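Heat shock protein STI1 (PDB 3UPV) acts as a co-chaperone adaptor that binds Hsp70 and Hsp90, its TPR2B domain here holding a C-terminal Hsp70 peptide. Local coordinates at residues S53-I65 and A74-K86. Numbering follows the deposited sequence.
Sequences SFPEAIADCNKAI and AYIRKATAQIAVK
F54 lays one face of its ring over the methyl of A84, whose CB stands 3.6 Å from the ring centroid and 16° off the normal, a CH-pi contact. The ring is swung there by chi1 of -64°, which sets CG opposite the carbonyl carbon, while the side chains of F54 and V85 run past each other in opposite directions, F54 CB 3.4 Å from V85 CG1. Cutting F54 back to an alanine would remove the ring and is likely to leave A84 CB without its aromatic cover and a gap beside A81. One turn on, I58 presses CG1 tightly against A81 CB (3.5 Å) and sends CD1 to V85 CG2. In the middle, C61 SG lies 3.7 Å from R77 CB, and C61 CB meets K78 CB. At the far end I65 crosses Y75, holding CG1 over a face of the ring, 4.1 Å from the centroid, while I65 CD1 reaches Y75 CD1 and K78 CD. Nearby, A64 CB meets A74 CB at 3.8 Å. These small alanines are consistent with the 8.9 Å approach of the antiparallel segment axes, which cross at -157° and join TPR 8 to TPR 9. The contacts are mostly apolar, methyl and ring against methyl, yet R77 gives NE to S42 OG and NH1 to the backbone of the bound Hsp70 peptide, so the interface adjoins the peptide site.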
loop_
_atom_site.group_PDB
_atom_site.type_symbol
_atom_site.label_atom_id
_atom_site.label_comp_id
_atom_site.label_asym_id
_atom_site.label_seq_id
_atom_site.Cartn_x
_atom_site.Cartn_y
_atom_site.Cartn_z
ATOM N N SER A 53 7.875 -9.893 0.042
ATOM C CA SER A 53 9.000 -9.117 0.639
ATOM C C SER A 53 8.411 -8.141 1.644
ATOM O O SER A 53 8.307 -6.877 1.374
ATOM C CB SER A 53 9.724 -8.401 -0.511
ATOM O OG SER A 53 10.498 -9.353 -1.242
ATOM N N PHE A 54 7.937 -8.682 2.786
ATOM C CA PHE A 54 7.127 -7.847 3.689
ATOM C C PHE A 54 7.797 -6.658 4.448
ATOM O O PHE A 54 7.207 -5.609 4.553
ATOM C CB PHE A 54 6.324 -8.747 4.639
ATOM C CG PHE A 54 5.309 -9.608 3.900
ATOM C CD1 PHE A 54 4.217 -9.010 3.274
ATOM C CD2 PHE A 54 5.487 -11.000 3.786
ATOM C CE1 PHE A 54 3.283 -9.778 2.578
ATOM C CE2 PHE A 54 4.583 -11.798 3.080
ATOM C CZ PHE A 54 3.451 -11.186 2.462
ATOM N N PRO A 55 8.972 -6.846 4.999
ATOM C CA PRO A 55 9.739 -5.729 5.669
ATOM C C PRO A 55 9.891 -4.532 4.712
ATOM O O PRO A 55 9.557 -3.414 5.094
ATOM C CB PRO A 55 11.074 -6.368 5.944
ATOM C CG PRO A 55 10.695 -7.820 6.133
ATOM C CD PRO A 55 9.728 -8.114 5.043
ATOM N N GLU A 56 10.300 -4.813 3.459
ATOM C CA GLU A 56 10.390 -3.780 2.393
ATOM C C GLU A 56 9.038 -3.152 2.081
ATOM O O GLU A 56 8.929 -1.920 1.983
ATOM C CB GLU A 56 11.063 -4.360 1.148
ATOM C CG GLU A 56 12.490 -4.714 1.505
ATOM C CD GLU A 56 12.685 -6.151 2.093
ATOM O OE1 GLU A 56 13.876 -6.530 2.320
ATOM O OE2 GLU A 56 11.694 -6.928 2.279
ATOM N N ALA A 57 8.012 -3.995 1.920
ATOM C CA ALA A 57 6.672 -3.455 1.650
ATOM C C ALA A 57 6.247 -2.548 2.772
ATOM O O ALA A 57 5.672 -1.437 2.565
ATOM C CB ALA A 57 5.642 -4.579 1.450
ATOM N N ILE A 58 6.506 -2.995 3.993
ATOM C CA ILE A 58 6.042 -2.176 5.132
ATOM C C ILE A 58 6.812 -0.834 5.216
ATOM O O ILE A 58 6.217 0.208 5.500
ATOM C CB ILE A 58 6.178 -2.994 6.495
ATOM C CG1 ILE A 58 5.071 -4.097 6.539
ATOM C CG2 ILE A 58 6.089 -2.098 7.695
ATOM C CD1 ILE A 58 5.332 -5.251 7.571
ATOM N N ALA A 59 8.109 -0.889 4.951
ATOM C CA ALA A 59 8.924 0.311 4.907
ATOM C C ALA A 59 8.392 1.277 3.850
ATOM O O ALA A 59 8.305 2.453 4.120
ATOM C CB ALA A 59 10.325 -0.009 4.669
ATOM N N ASP A 60 7.958 0.750 2.693
ATOM C CA ASP A 60 7.430 1.658 1.648
ATOM C C ASP A 60 6.072 2.236 2.020
ATOM O O ASP A 60 5.747 3.387 1.712
ATOM C CB ASP A 60 7.316 0.903 0.302
ATOM C CG ASP A 60 8.631 0.940 -0.510
ATOM O OD1 ASP A 60 8.682 0.168 -1.506
ATOM O OD2 ASP A 60 9.552 1.762 -0.247
ATOM N N CYS A 61 5.213 1.418 2.630
ATOM C CA CYS A 61 3.963 1.936 3.091
ATOM C C CYS A 61 4.198 3.044 4.136
ATOM O O CYS A 61 3.491 4.090 4.079
ATOM C CB CYS A 61 3.141 0.843 3.762
ATOM S SG CYS A 61 2.474 -0.382 2.611
ATOM N N ASN A 62 5.135 2.836 5.070
ATOM C CA ASN A 62 5.503 3.892 6.040
ATOM C C ASN A 62 5.973 5.193 5.360
ATOM O O ASN A 62 5.586 6.319 5.733
ATOM C CB ASN A 62 6.500 3.343 7.066
ATOM C CG ASN A 62 5.816 2.499 8.077
ATOM O OD1 ASN A 62 6.329 1.456 8.501
ATOM N ND2 ASN A 62 4.601 2.916 8.445
ATOM N N LYS A 63 6.757 5.046 4.318
ATOM C CA LYS A 63 7.226 6.215 3.552
ATOM C C LYS A 63 6.035 6.907 2.817
ATOM O O LYS A 63 5.980 8.130 2.770
ATOM C CB LYS A 63 8.347 5.779 2.594
ATOM C CG LYS A 63 9.275 6.901 2.050
ATOM C CD LYS A 63 10.299 7.403 3.103
ATOM C CE LYS A 63 11.579 6.542 3.187
ATOM N NZ LYS A 63 12.760 7.139 3.993
ATOM N N ALA A 64 5.125 6.127 2.229
ATOM C CA ALA A 64 3.941 6.682 1.598
ATOM C C ALA A 64 3.125 7.497 2.589
ATOM O O ALA A 64 2.620 8.574 2.247
ATOM C CB ALA A 64 3.048 5.564 1.011
ATOM N N ILE A 65 3.001 6.957 3.800
ATOM C CA ILE A 65 2.297 7.623 4.907
ATOM C C ILE A 65 2.965 8.962 5.239
ATOM O O ILE A 65 2.269 9.993 5.404
ATOM C CB ILE A 65 2.119 6.681 6.146
ATOM C CG1 ILE A 65 1.047 5.603 5.783
ATOM C CG2 ILE A 65 1.742 7.536 7.454
ATOM C CD1 ILE A 65 0.991 4.361 6.695
ATOM N N ALA A 74 -2.418 3.413 1.564
ATOM C CA ALA A 74 -1.123 3.084 2.198
ATOM C C ALA A 74 -1.348 2.458 3.577
ATOM O O ALA A 74 -0.653 1.535 3.972
ATOM C CB ALA A 74 -0.306 4.279 2.292
ATOM N N TYR A 75 -2.323 2.981 4.297
ATOM C CA TYR A 75 -2.631 2.424 5.616
ATOM C C TYR A 75 -3.200 1.014 5.503
ATOM O O TYR A 75 -2.737 0.078 6.267
ATOM C CB TYR A 75 -3.603 3.289 6.390
ATOM C CG TYR A 75 -3.189 4.716 6.688
ATOM C CD1 TYR A 75 -2.467 5.050 7.846
ATOM C CD2 TYR A 75 -3.545 5.756 5.826
ATOM C CE1 TYR A 75 -2.117 6.394 8.105
ATOM C CE2 TYR A 75 -3.139 7.063 6.060
ATOM C CZ TYR A 75 -2.479 7.392 7.201
ATOM O OH TYR A 75 -2.203 8.741 7.413
ATOM N N ILE A 76 -4.117 0.815 4.541
ATOM C CA ILE A 76 -4.709 -0.482 4.395
ATOM C C ILE A 76 -3.645 -1.500 3.943
ATOM O O ILE A 76 -3.479 -2.619 4.505
ATOM C CB ILE A 76 -5.881 -0.482 3.442
ATOM C CG1 ILE A 76 -6.982 0.388 4.025
ATOM C CG2 ILE A 76 -6.333 -1.959 3.215
ATOM C CD1 ILE A 76 -8.092 0.684 3.061
ATOM N N ARG A 77 -2.816 -1.063 2.991
ATOM C CA ARG A 77 -1.709 -1.919 2.550
ATOM C C ARG A 77 -0.757 -2.326 3.664
ATOM O O ARG A 77 -0.295 -3.495 3.769
ATOM C CB ARG A 77 -0.962 -1.172 1.466
ATOM C CG ARG A 77 -0.286 -2.126 0.638
ATOM C CD ARG A 77 0.486 -1.533 -0.555
ATOM N NE ARG A 77 -0.303 -0.735 -1.511
ATOM C CZ ARG A 77 -1.124 -1.279 -2.410
ATOM N NH1 ARG A 77 -1.808 -0.526 -3.301
ATOM N NH2 ARG A 77 -1.242 -2.601 -2.425
ATOM N N LYS A 78 -0.324 -1.345 4.439
ATOM C CA LYS A 78 0.547 -1.635 5.571
ATOM C C LYS A 78 -0.047 -2.656 6.556
ATOM O O LYS A 78 0.668 -3.553 7.008
ATOM C CB LYS A 78 0.762 -0.351 6.331
ATOM C CG LYS A 78 1.649 -0.501 7.567
ATOM C CD LYS A 78 1.829 0.888 8.215
ATOM C CE LYS A 78 2.453 0.770 9.590
ATOM N NZ LYS A 78 2.729 2.111 10.236
ATOM N N ALA A 79 -1.330 -2.463 6.911
ATOM C CA ALA A 79 -1.999 -3.394 7.835
ATOM C C ALA A 79 -2.003 -4.783 7.281
ATOM O O ALA A 79 -1.822 -5.760 8.032
ATOM C CB ALA A 79 -3.396 -2.965 8.111
ATOM N N THR A 80 -2.270 -4.885 5.973
ATOM C CA THR A 80 -2.312 -6.215 5.308
ATOM C C THR A 80 -0.906 -6.877 5.425
ATOM O O THR A 80 -0.808 -8.055 5.735
ATOM C CB THR A 80 -2.802 -6.197 3.846
ATOM O OG1 THR A 80 -1.871 -5.512 3.016
ATOM C CG2 THR A 80 -4.140 -5.522 3.707
ATOM N N ALA A 81 0.166 -6.113 5.183
ATOM C CA ALA A 81 1.522 -6.625 5.332
ATOM C C ALA A 81 1.824 -6.947 6.769
ATOM O O ALA A 81 2.493 -7.976 7.079
ATOM C CB ALA A 81 2.565 -5.669 4.741
ATOM N N GLN A 82 1.330 -6.130 7.676
ATOM C CA GLN A 82 1.575 -6.425 9.119
ATOM C C GLN A 82 0.878 -7.751 9.537
ATOM O O GLN A 82 1.459 -8.601 10.247
ATOM C CB GLN A 82 1.150 -5.269 10.032
ATOM C CG GLN A 82 2.133 -4.078 9.903
ATOM C CD GLN A 82 1.696 -2.829 10.671
ATOM O OE1 GLN A 82 2.474 -2.243 11.408
ATOM N NE2 GLN A 82 0.450 -2.494 10.592
ATOM N N ILE A 83 -0.320 -8.004 9.016
ATOM C CA ILE A 83 -0.935 -9.254 9.292
ATOM C C ILE A 83 -0.068 -10.404 8.725
ATOM O O ILE A 83 0.083 -11.449 9.359
ATOM C CB ILE A 83 -2.327 -9.262 8.687
ATOM C CG1 ILE A 83 -3.225 -8.349 9.551
ATOM C CG2 ILE A 83 -3.005 -10.660 8.589
ATOM C CD1 ILE A 83 -4.518 -8.054 8.939
ATOM N N ALA A 84 0.528 -10.184 7.549
ATOM C CA ALA A 84 1.284 -11.250 6.941
ATOM C C ALA A 84 2.465 -11.660 7.764
ATOM O O ALA A 84 2.845 -12.846 7.728
ATOM C CB ALA A 84 1.700 -10.886 5.522
ATOM N N VAL A 85 3.044 -10.693 8.462
ATOM C CA VAL A 85 4.203 -10.937 9.337
ATOM C C VAL A 85 3.833 -11.091 10.819
ATOM O O VAL A 85 4.697 -11.119 11.705
ATOM C CB VAL A 85 5.330 -9.868 9.160
ATOM C CG1 VAL A 85 5.959 -9.941 7.776
ATOM C CG2 VAL A 85 4.810 -8.485 9.475
ATOM N N LYS A 86 2.549 -11.313 11.085
ATOM C CA LYS A 86 2.028 -11.617 12.471
ATOM C C LYS A 86 2.271 -10.485 13.465
ATOM O O LYS A 86 2.344 -10.674 14.692
ATOM C CB LYS A 86 2.710 -12.853 13.028
ATOM C CG LYS A 86 2.561 -14.045 12.169
ATOM C CD LYS A 86 3.070 -15.222 12.975
ATOM C CE LYS A 86 3.285 -16.379 12.114
ATOM N NZ LYS A 86 1.991 -16.653 11.438
#